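Local coordinates for protein nucleoside-diphosphate-sugar pyrophosphorylase (Vibrio cholerae, PDB 4EVW) that probably transfers nucleotides to sugar phosphates, forming nucleoside-diphosphate sugars and pyrophosphate, at residues 126-137 against 217-226. The protein carries 1 engineered substitution. Sequence-based numbering, arbitrary orientation.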
loop_
_atom_site.group_PDB
_atom_site.type_symbol
_atom_site.label_atom_id
_atom_site.label_comp_id
_atom_site.label_asym_id
_atom_site.label_seq_id
_atom_site.Cartn_x
_atom_site.Cartn_y
_atom_site.Cartn_z
ATOM N N ILE A 126 -16.703 1.752 -7.550
ATOM C CA ILE A 126 -16.225 0.519 -8.171
ATOM C C ILE A 126 -15.785 -0.520 -7.136
ATOM O O ILE A 126 -15.776 -1.718 -7.422
ATOM C CB ILE A 126 -15.066 0.803 -9.188
ATOM C CG1 ILE A 126 -14.780 -0.455 -10.021
ATOM C CG2 ILE A 126 -13.804 1.261 -8.459
ATOM C CD1 ILE A 126 -15.998 -0.995 -10.769
ATOM N N SER A 127 -15.455 -0.074 -5.925
ATOM C CA SER A 127 -15.020 -1.010 -4.884
ATOM C C SER A 127 -16.161 -1.920 -4.436
ATOM O O SER A 127 -15.929 -2.959 -3.816
ATOM C CB SER A 127 -14.437 -0.259 -3.676
ATOM O OG SER A 127 -15.432 0.441 -2.946
ATOM N N GLN A 128 -17.394 -1.536 -4.759
ATOM C CA GLN A 128 -18.561 -2.339 -4.398
ATOM C C GLN A 128 -19.019 -3.199 -5.573
ATOM O O GLN A 128 -19.963 -3.977 -5.441
ATOM C CB GLN A 128 -19.727 -1.436 -3.969
ATOM C CG GLN A 128 -19.497 -0.631 -2.699
ATOM C CD GLN A 128 -20.581 0.416 -2.474
ATOM O OE1 GLN A 128 -20.286 1.588 -2.236
ATOM N NE2 GLN A 128 -21.841 -0.005 -2.545
ATOM N N HIS A 129 -18.350 -3.068 -6.714
ATOM C CA HIS A 129 -18.734 -3.815 -7.911
ATOM C C HIS A 129 -17.546 -4.453 -8.625
ATOM O O HIS A 129 -17.524 -4.538 -9.854
ATOM C CB HIS A 129 -19.462 -2.878 -8.874
ATOM C CG HIS A 129 -20.667 -2.223 -8.277
ATOM N ND1 HIS A 129 -21.853 -2.896 -8.067
ATOM C CD2 HIS A 129 -20.858 -0.969 -7.807
ATOM C CE1 HIS A 129 -22.723 -2.083 -7.494
ATOM N NE2 HIS A 129 -22.143 -0.907 -7.324
ATOM N N SER A 130 -16.563 -4.900 -7.855
ATOM C CA SER A 130 -15.369 -5.515 -8.424
ATOM C C SER A 130 -14.725 -6.432 -7.401
ATOM O O SER A 130 -15.045 -6.371 -6.214
ATOM C CB SER A 130 -14.368 -4.433 -8.843
ATOM O OG SER A 130 -13.958 -3.652 -7.731
ATOM N N ASP A 131 -13.819 -7.291 -7.858
ATOM C CA ASP A 131 -13.132 -8.193 -6.945
ATOM C C ASP A 131 -11.909 -7.485 -6.374
ATOM O O ASP A 131 -11.302 -7.946 -5.403
ATOM C CB ASP A 131 -12.720 -9.476 -7.672
ATOM C CG ASP A 131 -13.916 -10.345 -8.033
ATOM O OD1 ASP A 131 -14.724 -10.637 -7.126
ATOM O OD2 ASP A 131 -14.049 -10.737 -9.212
ATOM N N GLY A 132 -11.560 -6.357 -6.986
ATOM C CA GLY A 132 -10.418 -5.586 -6.526
ATOM C C GLY A 132 -10.161 -4.430 -7.474
ATOM O O GLY A 132 -10.637 -4.431 -8.606
ATOM N N TYR A 133 -9.430 -3.425 -7.021
ATOM C CA TYR A 133 -9.132 -2.311 -7.903
ATOM C C TYR A 133 -7.852 -1.616 -7.502
ATOM O O TYR A 133 -7.440 -1.654 -6.340
ATOM C CB TYR A 133 -10.294 -1.301 -7.939
ATOM C CG TYR A 133 -10.280 -0.276 -6.828
ATOM C CD1 TYR A 133 -10.880 -0.536 -5.593
ATOM C CD2 TYR A 133 -9.647 0.951 -7.008
ATOM C CE1 TYR A 133 -10.852 0.418 -4.568
ATOM C CE2 TYR A 133 -9.610 1.900 -6.000
ATOM C CZ TYR A 133 -10.210 1.631 -4.784
ATOM O OH TYR A 133 -10.170 2.587 -3.797
ATOM N N LEU A 134 -7.220 -0.994 -8.488
ATOM C CA LEU A 134 -5.982 -0.262 -8.281
ATOM C C LEU A 134 -6.292 1.198 -8.502
ATOM O O LEU A 134 -6.886 1.563 -9.515
ATOM C CB LEU A 134 -4.912 -0.681 -9.301
ATOM C CG LEU A 134 -4.391 -2.116 -9.275
ATOM C CD1 LEU A 134 -5.237 -3.004 -10.184
ATOM C CD2 LEU A 134 -2.933 -2.112 -9.736
ATOM N N GLU A 135 -5.903 2.036 -7.554
ATOM C CA GLU A 135 -6.118 3.465 -7.702
ATOM C C GLU A 135 -4.975 3.943 -8.584
ATOM O O GLU A 135 -3.816 3.586 -8.353
ATOM C CB GLU A 135 -6.056 4.141 -6.345
ATOM C CG GLU A 135 -6.370 5.616 -6.369
ATOM C CD GLU A 135 -6.274 6.211 -4.988
ATOM O OE1 GLU A 135 -5.141 6.348 -4.482
ATOM O OE2 GLU A 135 -7.334 6.520 -4.400
ATOM N N VAL A 136 -5.290 4.736 -9.600
ATOM C CA VAL A 136 -4.258 5.210 -10.513
ATOM C C VAL A 136 -4.359 6.700 -10.823
ATOM O O VAL A 136 -5.388 7.331 -10.575
ATOM C CB VAL A 136 -4.316 4.434 -11.862
ATOM C CG1 VAL A 136 -4.027 2.953 -11.632
ATOM C CG2 VAL A 136 -5.694 4.608 -12.517
ATOM N N PHE A 137 -3.272 7.260 -11.345
ATOM C CA PHE A 137 -3.251 8.656 -11.755
ATOM C C PHE A 137 -2.490 8.715 -13.075
ATOM O O PHE A 137 -1.783 7.773 -13.443
ATOM C CB PHE A 137 -2.584 9.564 -10.703
ATOM C CG PHE A 137 -1.095 9.407 -10.609
ATOM C CD1 PHE A 137 -0.536 8.303 -9.977
ATOM C CD2 PHE A 137 -0.250 10.368 -11.152
ATOM C CE1 PHE A 137 0.840 8.159 -9.885
ATOM C CE2 PHE A 137 1.131 10.233 -11.065
ATOM C CZ PHE A 137 1.677 9.126 -10.431
ATOM N N LEU A 217 -10.949 -13.063 -12.221
ATOM C CA LEU A 217 -11.563 -12.139 -11.281
ATOM C C LEU A 217 -11.730 -10.793 -11.965
ATOM O O LEU A 217 -11.007 -10.464 -12.907
ATOM C CB LEU A 217 -10.729 -11.999 -10.006
ATOM C CG LEU A 217 -10.571 -13.286 -9.187
ATOM C CD1 LEU A 217 -10.146 -12.916 -7.766
ATOM C CD2 LEU A 217 -11.879 -14.060 -9.154
ATOM N N ASN A 218 -12.695 -10.028 -11.476
ATOM C CA ASN A 218 -13.045 -8.732 -12.034
ATOM C C ASN A 218 -12.237 -7.595 -11.412
ATOM O O ASN A 218 -12.636 -7.014 -10.408
ATOM C CB ASN A 218 -14.547 -8.524 -11.821
ATOM C CG ASN A 218 -15.090 -7.336 -12.573
ATOM O OD1 ASN A 218 -14.506 -6.891 -13.559
ATOM N ND2 ASN A 218 -16.231 -6.826 -12.124
ATOM N N ILE A 219 -11.105 -7.269 -12.029
ATOM C CA ILE A 219 -10.226 -6.223 -11.515
ATOM C C ILE A 219 -10.357 -4.910 -12.283
ATOM O O ILE A 219 -10.317 -4.886 -13.513
ATOM C CB ILE A 219 -8.750 -6.691 -11.562
ATOM C CG1 ILE A 219 -8.599 -8.023 -10.809
ATOM C CG2 ILE A 219 -7.841 -5.615 -10.978
ATOM C CD1 ILE A 219 -9.040 -7.981 -9.340
ATOM N N HIS A 220 -10.510 -3.812 -11.550
ATOM C CA HIS A 220 -10.660 -2.502 -12.176
ATOM C C HIS A 220 -9.643 -1.491 -11.692
ATOM O O HIS A 220 -8.817 -1.775 -10.830
ATOM C CB HIS A 220 -12.057 -1.946 -11.889
ATOM C CG HIS A 220 -13.151 -2.656 -12.619
ATOM N ND1 HIS A 220 -13.894 -2.051 -13.609
ATOM C CD2 HIS A 220 -13.614 -3.924 -12.522
ATOM C CE1 HIS A 220 -14.768 -2.915 -14.092
ATOM N NE2 HIS A 220 -14.618 -4.060 -13.450
ATOM N N TYR A 221 -9.691 -0.304 -12.281
ATOM C CA TYR A 221 -8.827 0.769 -11.833
ATOM C C TYR A 221 -9.752 1.905 -11.484
ATOM O O TYR A 221 -10.925 1.912 -11.875
ATOM C CB TYR A 221 -7.820 1.215 -12.912
ATOM C CG TYR A 221 -8.392 1.925 -14.134
ATOM C CD1 TYR A 221 -8.744 3.276 -14.094
ATOM C CD2 TYR A 221 -8.536 1.246 -15.343
ATOM C CE1 TYR A 221 -9.217 3.935 -15.240
ATOM C CE2 TYR A 221 -9.005 1.892 -16.491
ATOM C CZ TYR A 221 -9.344 3.233 -16.432
ATOM O OH TYR A 221 -9.796 3.866 -17.567
ATOM N N HIS A 222 -9.240 2.838 -10.699
ATOM C CA HIS A 222 -9.999 4.019 -10.342
ATOM C C HIS A 222 -9.042 5.177 -10.525
ATOM O O HIS A 222 -8.034 5.285 -9.826
ATOM C CB HIS A 222 -10.491 3.997 -8.905
ATOM C CG HIS A 222 -11.258 5.229 -8.539
ATOM N ND1 HIS A 222 -10.829 6.119 -7.582
ATOM C CD2 HIS A 222 -12.390 5.757 -9.067
ATOM C CE1 HIS A 222 -11.661 7.147 -7.534
ATOM N NE2 HIS A 222 -12.614 6.950 -8.426
ATOM N N LEU A 223 -9.363 6.038 -11.481
ATOM C CA LEU A 223 -8.523 7.181 -11.807
ATOM C C LEU A 223 -8.759 8.402 -10.930
ATOM O O LEU A 223 -9.893 8.855 -10.781
ATOM C CB LEU A 223 -8.753 7.569 -13.269
ATOM C CG LEU A 223 -7.986 8.789 -13.781
ATOM C CD1 LEU A 223 -6.496 8.478 -13.813
ATOM C CD2 LEU A 223 -8.483 9.158 -15.173
ATOM N N ILE A 224 -7.692 8.929 -10.336
ATOM C CA ILE A 224 -7.825 10.136 -9.528
ATOM C C ILE A 224 -6.953 11.205 -10.168
ATOM O O ILE A 224 -6.108 10.902 -11.017
ATOM C CB ILE A 224 -7.390 9.943 -8.046
ATOM C CG1 ILE A 224 -5.889 9.664 -7.952
ATOM C CG2 ILE A 224 -8.203 8.824 -7.407
ATOM C CD1 ILE A 224 -5.360 9.705 -6.526
ATOM N N ALA A 225 -7.173 12.452 -9.769
ATOM C CA ALA A 225 -6.414 13.576 -10.308
ATOM C C ALA A 225 -5.068 13.706 -9.594
ATOM O O ALA A 225 -4.941 13.357 -8.422
ATOM C CB ALA A 225 -7.221 14.860 -10.154
ATOM N N ARG A 226 -4.067 14.218 -10.300
ATOM C CA ARG A 226 -2.735 14.368 -9.728
ATOM C C ARG A 226 -2.703 15.184 -8.438
ATOM O O ARG A 226 -1.893 14.912 -7.551
ATOM C CB ARG A 226 -1.791 15.005 -10.752
ATOM C CG ARG A 226 -0.348 15.104 -10.269
ATOM C CD ARG A 226 0.235 13.721 -10.003
ATOM N NE ARG A 226 1.647 13.767 -9.626
ATOM C CZ ARG A 226 2.093 13.979 -8.393
ATOM N NH1 ARG A 226 1.241 14.168 -7.392
ATOM N NH2 ARG A 226 3.400 13.999 -8.161
HETATM O O HOH W 1 -9.534 5.108 -4.762
#
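Strands 132-137 and 219-223 run parallel with Y133 beside H220 and L134 beside Y221, their axes 4.4 Å apart at closest approach and inclined by 27°, in the mixed sheet of an α/β fold like that of sugar nucleotidyltransferases. Strand 132-138 also pairs antiparallel with strands 169-172 and 174-177, so strand 219-223 takes its remaining edge. In the usual parallel pattern the N-H groups of H220, H222 and I224 bond to the carbonyls of G132, L134 and V136, while H220 and H222 return their own carbonyls to L134 and V136. Where the strands begin, D131 and N218 form a double link: D131 N donates to N218 O, and N218 N gives an almost straight bond (2.7 Å, 173°) to the anti lone pair of D131 OD2.

On the sheet face carrying Y133, E135, H220 and H222, I126 CD1 from the 3-10 turn sits over one face of the H220 imidazole, 3.8 Å from its centroid, in a CH-pi contact. H220 ND1 bonds to T155 OG1. On the other face L134 CD1 packs against I219 CG2 at 3.8 Å. V136 CG2 meets Y221 at CD1, 3.7 Å away. With CG anti to the backbone N (chi1 -176°), E135 extends past I224 to a carboxylate gripped by R118 and T172. One water joins this group to two neighbours: it donates to E135 OE2 at 2.6 Å and also bonds to Y133 OH and H222 ND1.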